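Local structure of Chains: A (Unidentified, 6ZM9) at residues Y27-V32 against N70-I75; T59-G64 against K103-I108; K90-G95 against D119-T124. The protein probably cleaves S-adenosylmethionine, as a phage-encoded SAM lyase, releasing 5'-deoxy-5'-methylthioadenosine, the nucleoside bound in this structure. All coordinates share one frame; numbering follows the deposited sequence.

Contact 1: residues Y27-V32 against N70-I75; sequences YTIEDV and NSVQII. With MTA (5'-deoxy-5'-methylthioadenosine), chain F.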
loop_
_atom_site.group_PDB
_atom_site.type_symbol
_atom_site.label_atom_id
_atom_site.label_comp_id
_atom_site.label_asym_id
_atom_site.label_seq_id
_atom_site.Cartn_x
_atom_site.Cartn_y
_atom_site.Cartn_z
ATOM N N TYR A 27 -8.540 -4.898 -19.223
ATOM C CA TYR A 27 -8.833 -5.839 -18.155
ATOM C C TYR A 27 -9.312 -5.117 -16.908
ATOM O O TYR A 27 -9.289 -3.883 -16.830
ATOM C CB TYR A 27 -7.590 -6.664 -17.839
ATOM C CG TYR A 27 -7.065 -7.441 -19.024
ATOM C CD1 TYR A 27 -7.736 -8.561 -19.500
ATOM C CD2 TYR A 27 -5.888 -7.064 -19.646
ATOM C CE1 TYR A 27 -7.232 -9.293 -20.582
ATOM C CE2 TYR A 27 -5.386 -7.776 -20.710
ATOM C CZ TYR A 27 -6.052 -8.887 -21.183
ATOM O OH TYR A 27 -5.524 -9.601 -22.261
ATOM N N THR A 28 -9.761 -5.917 -15.932
ATOM C CA THR A 28 -10.270 -5.427 -14.666
ATOM C C THR A 28 -9.547 -6.080 -13.494
ATOM O O THR A 28 -8.943 -7.145 -13.623
ATOM C CB THR A 28 -11.753 -5.767 -14.457
ATOM O OG1 THR A 28 -11.893 -7.194 -14.353
ATOM C CG2 THR A 28 -12.614 -5.249 -15.575
ATOM N N ILE A 29 -9.666 -5.446 -12.325
ATOM C CA ILE A 29 -9.068 -6.012 -11.121
ATOM C C ILE A 29 -9.603 -7.412 -10.853
ATOM O O ILE A 29 -8.849 -8.299 -10.443
ATOM C CB ILE A 29 -9.215 -5.069 -9.908
ATOM C CG1 ILE A 29 -8.564 -5.700 -8.674
ATOM C CG2 ILE A 29 -10.667 -4.690 -9.610
ATOM C CD1 ILE A 29 -8.300 -4.709 -7.544
ATOM N N GLU A 30 -10.904 -7.643 -11.067
ATOM C CA GLU A 30 -11.422 -8.980 -10.771
ATOM C C GLU A 30 -10.795 -10.043 -11.662
ATOM O O GLU A 30 -10.616 -11.191 -11.228
ATOM C CB GLU A 30 -12.944 -9.042 -10.840
ATOM C CG GLU A 30 -13.499 -10.175 -9.941
ATOM C CD GLU A 30 -13.344 -9.955 -8.416
ATOM O OE1 GLU A 30 -12.910 -8.866 -7.960
ATOM O OE2 GLU A 30 -13.670 -10.895 -7.652
ATOM N N ASP A 31 -10.448 -9.684 -12.906
ATOM C CA ASP A 31 -9.736 -10.626 -13.761
ATOM C C ASP A 31 -8.414 -11.045 -13.107
ATOM O O ASP A 31 -8.041 -12.222 -13.130
ATOM C CB ASP A 31 -9.396 -10.003 -15.126
ATOM C CG ASP A 31 -10.602 -9.586 -15.945
ATOM O OD1 ASP A 31 -11.722 -10.105 -15.749
ATOM O OD2 ASP A 31 -10.372 -8.747 -16.859
ATOM N N VAL A 32 -7.672 -10.072 -12.556
ATOM C CA VAL A 32 -6.404 -10.369 -11.901
ATOM C C VAL A 32 -6.617 -11.212 -10.650
ATOM O O VAL A 32 -5.844 -12.139 -10.388
ATOM C CB VAL A 32 -5.636 -9.063 -11.615
ATOM C CG1 VAL A 32 -4.386 -9.341 -10.822
ATOM C CG2 VAL A 32 -5.301 -8.358 -12.920
ATOM N N ASN A 70 -5.572 1.870 -15.569
ATOM C CA ASN A 70 -5.880 1.182 -14.330
ATOM C C ASN A 70 -4.854 0.071 -14.125
ATOM O O ASN A 70 -4.369 -0.524 -15.086
ATOM C CB ASN A 70 -7.265 0.553 -14.392
ATOM C CG ASN A 70 -8.370 1.571 -14.459
ATOM O OD1 ASN A 70 -8.245 2.704 -13.986
ATOM N ND2 ASN A 70 -9.493 1.158 -15.022
ATOM N N SER A 71 -4.510 -0.192 -12.868
ATOM C CA SER A 71 -3.584 -1.264 -12.559
ATOM C C SER A 71 -3.955 -1.876 -11.214
ATOM O O SER A 71 -4.873 -1.423 -10.527
ATOM C CB SER A 71 -2.127 -0.796 -12.579
ATOM O OG SER A 71 -1.896 0.164 -11.572
ATOM N N VAL A 72 -3.235 -2.940 -10.855
ATOM C CA VAL A 72 -3.499 -3.693 -9.637
ATOM C C VAL A 72 -2.182 -3.879 -8.910
ATOM O O VAL A 72 -1.179 -4.266 -9.521
ATOM C CB VAL A 72 -4.125 -5.075 -9.918
ATOM C CG1 VAL A 72 -4.408 -5.827 -8.607
ATOM C CG2 VAL A 72 -5.384 -4.913 -10.735
ATOM N N GLN A 73 -2.185 -3.609 -7.613
ATOM C CA GLN A 73 -1.094 -3.990 -6.728
ATOM C C GLN A 73 -1.540 -5.206 -5.920
ATOM O O GLN A 73 -2.503 -5.124 -5.147
ATOM C CB GLN A 73 -0.722 -2.821 -5.814
ATOM C CG GLN A 73 0.385 -3.162 -4.830
ATOM C CD GLN A 73 0.656 -2.099 -3.788
ATOM O OE1 GLN A 73 1.311 -2.376 -2.787
ATOM N NE2 GLN A 73 0.215 -0.878 -4.043
ATOM N N ILE A 74 -0.844 -6.326 -6.106
ATOM C CA ILE A 74 -1.102 -7.552 -5.357
ATOM C C ILE A 74 -0.169 -7.560 -4.160
ATOM O O ILE A 74 1.047 -7.391 -4.320
ATOM C CB ILE A 74 -0.855 -8.797 -6.233
ATOM C CG1 ILE A 74 -1.588 -8.693 -7.572
ATOM C CG2 ILE A 74 -1.263 -10.069 -5.460
ATOM C CD1 ILE A 74 -1.301 -9.854 -8.526
ATOM N N ILE A 75 -0.730 -7.747 -2.964
ATOM C CA ILE A 75 0.039 -7.776 -1.719
ATOM C C ILE A 75 -0.082 -9.183 -1.149
ATOM O O ILE A 75 -1.193 -9.645 -0.859
ATOM C CB ILE A 75 -0.471 -6.736 -0.709
ATOM C CG1 ILE A 75 -0.417 -5.336 -1.318
ATOM C CG2 ILE A 75 0.323 -6.814 0.585
ATOM C CD1 ILE A 75 -1.164 -4.276 -0.515
HETATM C CS MTA F . 4.960 -2.100 -14.803
HETATM S "S5'" MTA F . 3.616 -1.232 -15.543
HETATM C "C5'" MTA F . 2.248 -1.765 -14.499
HETATM C "C4'" MTA F . 1.948 -0.877 -13.307
HETATM O "O4'" MTA F . 3.113 -0.808 -12.468
HETATM C "C2'" MTA F . 1.883 1.236 -12.248
HETATM O "O2'" MTA F . 0.753 1.035 -11.415
HETATM C "C3'" MTA F . 1.590 0.579 -13.600
HETATM O "O3'" MTA F . 0.250 0.753 -14.025
HETATM C "C1'" MTA F . 3.083 0.418 -11.750
HETATM N N9 MTA F . 4.357 1.097 -11.929
HETATM C C8 MTA F . 5.158 1.138 -13.042
HETATM N N7 MTA F . 6.303 1.753 -12.864
HETATM C C5 MTA F . 6.252 2.154 -11.534
HETATM C C6 MTA F . 7.190 2.789 -10.695
HETATM N N6 MTA F . 8.421 3.151 -11.079
HETATM N N1 MTA F . 6.833 2.995 -9.402
HETATM C C2 MTA F . 5.627 2.584 -8.992
HETATM N N3 MTA F . 4.677 1.959 -9.682
HETATM C C4 MTA F . 5.051 1.768 -10.957
HETATM O O HOH W 1 -10.272 -1.759 -15.106
#
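Val72, on the inner strand 66-77, pushes its isopropyl group into the first turn of helix 29-43, where Ile29 and Val32 receive it. CG2 lies 3.9 Å from both CA and CG1 of Ile29, so it touches main chain and side chain of the same residue, while CG1 faces Ile29 CG1 and Val32 CG1 at 4.2 Å each. The Ile29 chain runs at about a right angle to that of Val72; its CG1 is anti to the backbone N (chi1 -180°), which puts CG1 over the Val72 methyls, with CD1 following on. The side chains of Val32 and Val72 point past each other, antiparallel. The two branches of Val32 reach different strand residues: CG2 is 4.1 Å from Val72 CG2, and CG1 is 3.9 Å from CD1 of Ile74, which stretches back toward the helix. Phe51 and Ala53 extend this apolar layer beside Ile29, and Leu19 and Phe102 beside Val32.

The helix start is fixed by a capping box. Thr28 OG1 accepts from Asp31 N at 3.2 Å, and Asp31 OD2 accepts from Thr28 N, which reaches it from above the carboxylate plane. Just before this cap, one water receives a hydrogen bond from Asn70 ND2 and donates one to Tyr27 O, a polar bridge at the end of the apolar contact. The alternation of the strand sends Ser71 to the other face of the sheet, where its OG is hydrogen-bonded to O2' of the 5'-deoxy-5'-methylthioadenosine at 2.8 Å and also to Gln54. The strand thus shares out its two faces, ribose on one and helix on the other. Helix 29-43 joins the parallel strands 11-21 and 49-59 while crossing strand 66-77 between them, the split beta-alpha-beta unit of a ferredoxin-like fold.

Contact 2: residues T59-G64 against K103-I108; sequences TEQRSG and KQESVI. With PRO (proline), chain E; MTA (5'-deoxy-5'-methylthioadenosine), chain F.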
loop_
_atom_site.group_PDB
_atom_site.type_symbol
_atom_site.label_atom_id
_atom_site.label_comp_id
_atom_site.label_asym_id
_atom_site.label_seq_id
_atom_site.Cartn_x
_atom_site.Cartn_y
_atom_site.Cartn_z
ATOM N N THR A 59 6.032 4.334 -18.756
ATOM C CA THR A 59 6.647 4.724 -20.015
ATOM C C THR A 59 6.990 3.465 -20.797
ATOM O O THR A 59 7.807 2.654 -20.344
ATOM C CB THR A 59 7.907 5.551 -19.777
ATOM O OG1 THR A 59 7.570 6.725 -19.036
ATOM C CG2 THR A 59 8.523 5.964 -21.118
ATOM N N GLU A 60 6.372 3.297 -21.963
ATOM C CA GLU A 60 6.663 2.140 -22.797
ATOM C C GLU A 60 8.118 2.174 -23.243
ATOM O O GLU A 60 8.610 3.196 -23.724
ATOM C CB GLU A 60 5.770 2.121 -24.035
ATOM C CG GLU A 60 4.309 1.951 -23.731
ATOM C CD GLU A 60 3.483 1.778 -24.978
ATOM O OE1 GLU A 60 4.058 1.788 -26.088
ATOM O OE2 GLU A 60 2.257 1.618 -24.845
ATOM N N GLN A 61 8.786 1.030 -23.124
ATOM C CA GLN A 61 10.232 1.003 -23.285
ATOM C C GLN A 61 10.661 1.181 -24.734
ATOM O O GLN A 61 11.694 1.807 -24.999
ATOM C CB GLN A 61 10.783 -0.296 -22.705
ATOM C CG GLN A 61 10.460 -0.468 -21.232
ATOM C CD GLN A 61 10.698 -1.883 -20.748
ATOM O OE1 GLN A 61 10.725 -2.827 -21.544
ATOM N NE2 GLN A 61 10.870 -2.041 -19.437
ATOM N N ARG A 62 9.895 0.659 -25.687
ATOM C CA ARG A 62 10.316 0.767 -27.078
ATOM C C ARG A 62 10.011 2.150 -27.643
ATOM O O ARG A 62 10.911 2.844 -28.132
ATOM C CB ARG A 62 9.648 -0.334 -27.905
ATOM C CG ARG A 62 10.064 -1.753 -27.501
ATOM C CD ARG A 62 8.857 -2.675 -27.263
ATOM N NE ARG A 62 8.972 -3.419 -26.007
ATOM C CZ ARG A 62 9.410 -4.672 -25.904
ATOM N NH1 ARG A 62 9.779 -5.349 -26.985
ATOM N NH2 ARG A 62 9.481 -5.247 -24.710
ATOM N N SER A 63 8.755 2.585 -27.541
ATOM C CA SER A 63 8.313 3.807 -28.192
ATOM C C SER A 63 8.491 5.054 -27.341
ATOM O O SER A 63 8.468 6.165 -27.884
ATOM C CB SER A 63 6.818 3.706 -28.498
ATOM O OG SER A 63 6.096 3.710 -27.275
ATOM N N GLY A 64 8.622 4.900 -26.029
ATOM C CA GLY A 64 8.681 6.043 -25.141
ATOM C C GLY A 64 7.340 6.666 -24.847
ATOM O O GLY A 64 7.283 7.700 -24.177
ATOM N N LYS A 103 -0.978 -9.966 -21.239
ATOM C CA LYS A 103 -0.376 -9.424 -22.457
ATOM C C LYS A 103 0.434 -8.165 -22.170
ATOM O O LYS A 103 0.430 -7.213 -22.958
ATOM C CB LYS A 103 -1.426 -9.173 -23.540
ATOM C CG LYS A 103 -2.189 -10.419 -23.936
ATOM C CD LYS A 103 -3.179 -10.093 -25.042
ATOM C CE LYS A 103 -3.949 -11.284 -25.533
ATOM N NZ LYS A 103 -4.890 -10.842 -26.608
ATOM N N GLN A 104 1.137 -8.166 -21.038
ATOM C CA GLN A 104 1.820 -6.973 -20.557
ATOM C C GLN A 104 3.268 -6.880 -21.022
ATOM O O GLN A 104 3.973 -7.880 -21.148
ATOM C CB GLN A 104 1.804 -6.946 -19.024
ATOM C CG GLN A 104 0.409 -6.849 -18.456
ATOM C CD GLN A 104 -0.216 -5.528 -18.794
ATOM O OE1 GLN A 104 0.242 -4.483 -18.337
ATOM N NE2 GLN A 104 -1.257 -5.556 -19.610
ATOM N N GLU A 105 3.724 -5.640 -21.205
ATOM C CA GLU A 105 5.127 -5.403 -21.519
ATOM C C GLU A 105 6.011 -5.668 -20.309
ATOM O O GLU A 105 7.116 -6.210 -20.446
ATOM C CB GLU A 105 5.369 -3.978 -22.014
ATOM C CG GLU A 105 6.796 -3.818 -22.518
ATOM C CD GLU A 105 7.133 -2.423 -22.982
ATOM O OE1 GLU A 105 7.001 -1.462 -22.198
ATOM O OE2 GLU A 105 7.561 -2.300 -24.140
ATOM N N SER A 106 5.554 -5.275 -19.121
ATOM C CA SER A 106 6.343 -5.352 -17.898
ATOM C C SER A 106 5.426 -5.597 -16.709
ATOM O O SER A 106 4.365 -4.970 -16.627
ATOM C CB SER A 106 7.017 -3.989 -17.683
ATOM O OG SER A 106 7.875 -3.967 -16.557
ATOM N N VAL A 107 5.864 -6.441 -15.771
ATOM C CA VAL A 107 5.253 -6.616 -14.455
ATOM C C VAL A 107 6.364 -6.401 -13.434
ATOM O O VAL A 107 7.469 -6.930 -13.596
ATOM C CB VAL A 107 4.626 -8.016 -14.310
ATOM C CG1 VAL A 107 4.313 -8.368 -12.870
ATOM C CG2 VAL A 107 3.348 -8.104 -15.138
ATOM N N ILE A 108 6.096 -5.627 -12.384
ATOM C CA ILE A 108 7.090 -5.382 -11.339
ATOM C C ILE A 108 6.796 -6.272 -10.140
ATOM O O ILE A 108 5.650 -6.348 -9.679
ATOM C CB ILE A 108 7.120 -3.900 -10.915
ATOM C CG1 ILE A 108 7.568 -3.029 -12.083
ATOM C CG2 ILE A 108 8.019 -3.726 -9.691
ATOM C CD1 ILE A 108 7.358 -1.540 -11.839
HETATM N N PRO E . 0.160 -1.944 -19.223
HETATM C CA PRO E . 0.478 -1.511 -20.584
HETATM C C PRO E . 1.082 -2.608 -21.444
HETATM O O PRO E . 0.933 -2.597 -22.673
HETATM C CB PRO E . 1.529 -0.428 -20.350
HETATM C CG PRO E . 2.107 -0.787 -18.965
HETATM C CD PRO E . 1.357 -1.905 -18.373
HETATM O OXT PRO E . 1.751 -3.500 -20.924
HETATM C CS MTA F . 4.960 -2.100 -14.803
HETATM S "S5'" MTA F . 3.616 -1.232 -15.543
HETATM C "C5'" MTA F . 2.248 -1.765 -14.499
HETATM C "C4'" MTA F . 1.948 -0.877 -13.307
HETATM O "O4'" MTA F . 3.113 -0.808 -12.468
HETATM C "C2'" MTA F . 1.883 1.236 -12.248
HETATM O "O2'" MTA F . 0.753 1.035 -11.415
HETATM C "C3'" MTA F . 1.590 0.579 -13.600
HETATM O "O3'" MTA F . 0.250 0.753 -14.025
HETATM C "C1'" MTA F . 3.083 0.418 -11.750
HETATM N N9 MTA F . 4.357 1.097 -11.929
HETATM C C8 MTA F . 5.158 1.138 -13.042
HETATM N N7 MTA F . 6.303 1.753 -12.864
HETATM C C5 MTA F . 6.252 2.154 -11.534
HETATM C C6 MTA F . 7.190 2.789 -10.695
HETATM N N6 MTA F . 8.421 3.151 -11.079
HETATM N N1 MTA F . 6.833 2.995 -9.402
HETATM C C2 MTA F . 5.627 2.584 -8.992
HETATM N N3 MTA F . 4.677 1.959 -9.682
HETATM C C4 MTA F . 5.051 1.768 -10.957
#
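The wall of the proline pocket meets the connection of the hairpin formed by strands 49-59 and 66-77 at Glu105, whose carboxylate reaches Gln61 and Arg62. With CG anti to the backbone N (chi1 -172°) and the chain extended beyond it, Glu105 projects into the turn that the Gly64 N to Glu60 O bond closes. Its OE1 accepts an almost straight hydrogen bond from the main-chain N of Gln61 at 3.2 Å (169°), received on the syn side and slightly out of the carboxylate plane; the hydroxyl of Tyr58 bonds to the same oxygen. The Gln61 side chain crosses that of Glu105 at a slant, with CG 3.7 Å from Glu105 OE1.

The other oxygen, OE2, forms a salt bridge with Arg62 NE, met on its anti side and lying at the guanidinium edge, slightly tilted from its plane. Bends at chi2 and chi3 of Arg62 turn its end back toward Glu105, and its NH1 and NH2 have further partners in Glu129 and the carbonyl of Ala125. Gln61, Arg62 and Glu105 were each modelled in two conformers, so the geometry of both bonds holds for one of them.

Glu105 uses its backbone N on the ligand, donating to proline OXT at 2.9 Å. Gln104 OE1 is 2.7 Å from the proline N. Further along, Ser106 O lies 3.5 Å from the methyl carbon CS of the 5'-deoxy-5'-methylthioadenosine, and Ile108 CD1 3.6 Å from its N7. An amino acid and a thionucleoside side by side are consistent with a pocket shaped for the two halves of S-adenosylmethionine.

Contact 3: residues K90-G95 against D119-T124; sequences KVQALG and DVYSIT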
loop_
_atom_site.group_PDB
_atom_site.type_symbol
_atom_site.label_atom_id
_atom_site.label_comp_id
_atom_site.label_asym_id
_atom_site.label_seq_id
_atom_site.Cartn_x
_atom_site.Cartn_y
_atom_site.Cartn_z
ATOM N N LYS A 90 8.030 -19.060 -6.188
ATOM C CA LYS A 90 6.600 -19.079 -6.469
ATOM C C LYS A 90 6.090 -17.688 -6.831
ATOM O O LYS A 90 5.239 -17.551 -7.715
ATOM C CB LYS A 90 5.837 -19.677 -5.290
ATOM C CG LYS A 90 6.006 -21.211 -5.201
ATOM C CD LYS A 90 5.262 -21.772 -4.023
ATOM C CE LYS A 90 5.101 -23.286 -4.118
ATOM N NZ LYS A 90 6.357 -23.944 -4.564
ATOM N N VAL A 91 6.610 -16.645 -6.185
ATOM C CA VAL A 91 6.184 -15.296 -6.538
ATOM C C VAL A 91 6.694 -14.909 -7.923
ATOM O O VAL A 91 5.979 -14.279 -8.710
ATOM C CB VAL A 91 6.599 -14.287 -5.452
ATOM C CG1 VAL A 91 6.383 -12.873 -5.963
ATOM C CG2 VAL A 91 5.803 -14.558 -4.189
ATOM N N GLN A 92 7.938 -15.275 -8.238
ATOM C CA GLN A 92 8.481 -15.000 -9.568
ATOM C C GLN A 92 7.655 -15.684 -10.639
ATOM O O GLN A 92 7.329 -15.094 -11.678
ATOM C CB GLN A 92 9.921 -15.511 -9.625
ATOM C CG GLN A 92 10.932 -14.622 -8.926
ATOM C CD GLN A 92 12.303 -15.269 -8.896
ATOM O OE1 GLN A 92 12.426 -16.489 -8.864
ATOM N NE2 GLN A 92 13.340 -14.448 -8.902
ATOM N N ALA A 93 7.290 -16.946 -10.408
ATOM C CA ALA A 93 6.501 -17.675 -11.388
ATOM C C ALA A 93 5.119 -17.053 -11.548
ATOM O O ALA A 93 4.582 -16.989 -12.658
ATOM C CB ALA A 93 6.383 -19.143 -10.975
ATOM N N LEU A 94 4.522 -16.613 -10.439
ATOM C CA LEU A 94 3.241 -15.926 -10.514
ATOM C C LEU A 94 3.345 -14.662 -11.357
ATOM O O LEU A 94 2.511 -14.412 -12.231
ATOM C CB LEU A 94 2.756 -15.616 -9.097
ATOM C CG LEU A 94 1.531 -14.702 -8.960
ATOM C CD1 LEU A 94 0.278 -15.285 -9.610
ATOM C CD2 LEU A 94 1.282 -14.420 -7.480
ATOM N N GLY A 95 4.356 -13.830 -11.084
ATOM C CA GLY A 95 4.528 -12.615 -11.868
ATOM C C GLY A 95 4.739 -12.889 -13.347
ATOM O O GLY A 95 4.192 -12.184 -14.201
ATOM N N ASP A 119 14.779 -8.029 -3.311
ATOM C CA ASP A 119 14.907 -7.948 -4.753
ATOM C C ASP A 119 13.729 -7.137 -5.290
ATOM O O ASP A 119 12.602 -7.285 -4.811
ATOM C CB ASP A 119 14.860 -9.340 -5.425
ATOM C CG ASP A 119 15.636 -10.439 -4.664
ATOM O OD1 ASP A 119 16.861 -10.577 -4.911
ATOM O OD2 ASP A 119 15.003 -11.214 -3.894
ATOM N N VAL A 120 13.988 -6.301 -6.295
ATOM C CA VAL A 120 12.944 -5.736 -7.136
ATOM C C VAL A 120 13.263 -6.195 -8.548
ATOM O O VAL A 120 14.400 -6.035 -9.008
ATOM C CB VAL A 120 12.902 -4.202 -7.099
ATOM C CG1 VAL A 120 11.808 -3.681 -8.014
ATOM C CG2 VAL A 120 12.653 -3.712 -5.727
ATOM N N TYR A 121 12.281 -6.789 -9.207
ATOM C CA TYR A 121 12.438 -7.326 -10.540
ATOM C C TYR A 121 11.460 -6.636 -11.465
ATOM O O TYR A 121 10.308 -6.392 -11.090
ATOM C CB TYR A 121 12.078 -8.842 -10.606
ATOM C CG TYR A 121 12.814 -9.710 -9.638
ATOM C CD1 TYR A 121 14.086 -10.168 -9.928
ATOM C CD2 TYR A 121 12.235 -10.085 -8.440
ATOM C CE1 TYR A 121 14.782 -10.969 -9.039
ATOM C CE2 TYR A 121 12.923 -10.878 -7.537
ATOM C CZ TYR A 121 14.198 -11.326 -7.840
ATOM O OH TYR A 121 14.896 -12.122 -6.958
ATOM N N SER A 122 11.908 -6.336 -12.679
ATOM C CA SER A 122 11.002 -6.027 -13.793
ATOM C C SER A 122 10.964 -7.250 -14.697
ATOM O O SER A 122 12.014 -7.666 -15.194
ATOM C CB SER A 122 11.457 -4.757 -14.557
ATOM O OG SER A 122 10.433 -4.336 -15.458
ATOM N N ILE A 123 9.789 -7.830 -14.859
ATOM C CA ILE A 123 9.621 -9.001 -15.693
ATOM C C ILE A 123 9.175 -8.471 -17.034
ATOM O O ILE A 123 8.059 -7.953 -17.153
ATOM C CB ILE A 123 8.597 -9.980 -15.115
ATOM C CG1 ILE A 123 9.052 -10.485 -13.763
ATOM C CG2 ILE A 123 8.404 -11.128 -16.105
ATOM C CD1 ILE A 123 8.002 -11.300 -13.019
ATOM N N THR A 124 10.045 -8.555 -18.036
ATOM C CA THR A 124 9.873 -7.805 -19.268
ATOM C C THR A 124 9.682 -8.748 -20.435
ATOM O O THR A 124 10.436 -9.715 -20.597
ATOM C CB THR A 124 11.080 -6.900 -19.494
ATOM O OG1 THR A 124 11.200 -6.024 -18.370
ATOM C CG2 THR A 124 10.899 -6.080 -20.735
#
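Gln92 lays its amide nitrogen against the phenol end of Tyr121, with NE2 3.4 Å from both CZ and OH. The amide and ring planes are turned 63° apart, and NE2 approaches the ring obliquely. An extended chain beyond CG carries the amide out from helix 84-101 to this spot, and Met3 of the third subunit also packs on Gln92. One turn further along the helix, Gly95 presents bare main chain, and Ile123 uses it: its CD1 sits 3.6 Å from Gly95 C and 3.9 Å from Gly95 CA. CG1 of Ile123 stands beside the backbone N (chi1 -62°) and the chain then runs straight on, which delivers CD1 to the helix.

Around this contact the fold is ferredoxin-like, with strand 116-124 added beyond strand 106-113 on its sheet; the short helix and strand segments run in roughly the same direction, 33° apart, their axes 10.1 Å from each other. On the neighbouring part of the sheet, Val91 packs over Val109 and Ile111, and Leu94 turns to helix 29-43. Residues 121-124 pair antiparallel with a strand of the third subunit, which continues the sheet across the interface.

Overall arrangement
All three contacts attach to one antiparallel sheet. Contacts 1 and 3 are buried and set the two helices, 29-43 and 84-101, against it; the direct contacts of contact 1 are all aliphatic, with one water bridge at the edge, whereas contact 3 mixes an isoleucine on glycine backbone with an amide beside a phenol, close to the third subunit. Contact 2 lies further out, its centre about 15 Å from the centre of the chain, and relies on charge and hydrogen bonds to join a hairpin turn to the ligand site. Contacts 1 and 2 reach the same thionucleoside through strands 66-77 and 106-113. Contacts 2 and 3 adjoin directly, since strands 106-113 and 116-124 are sheet neighbours.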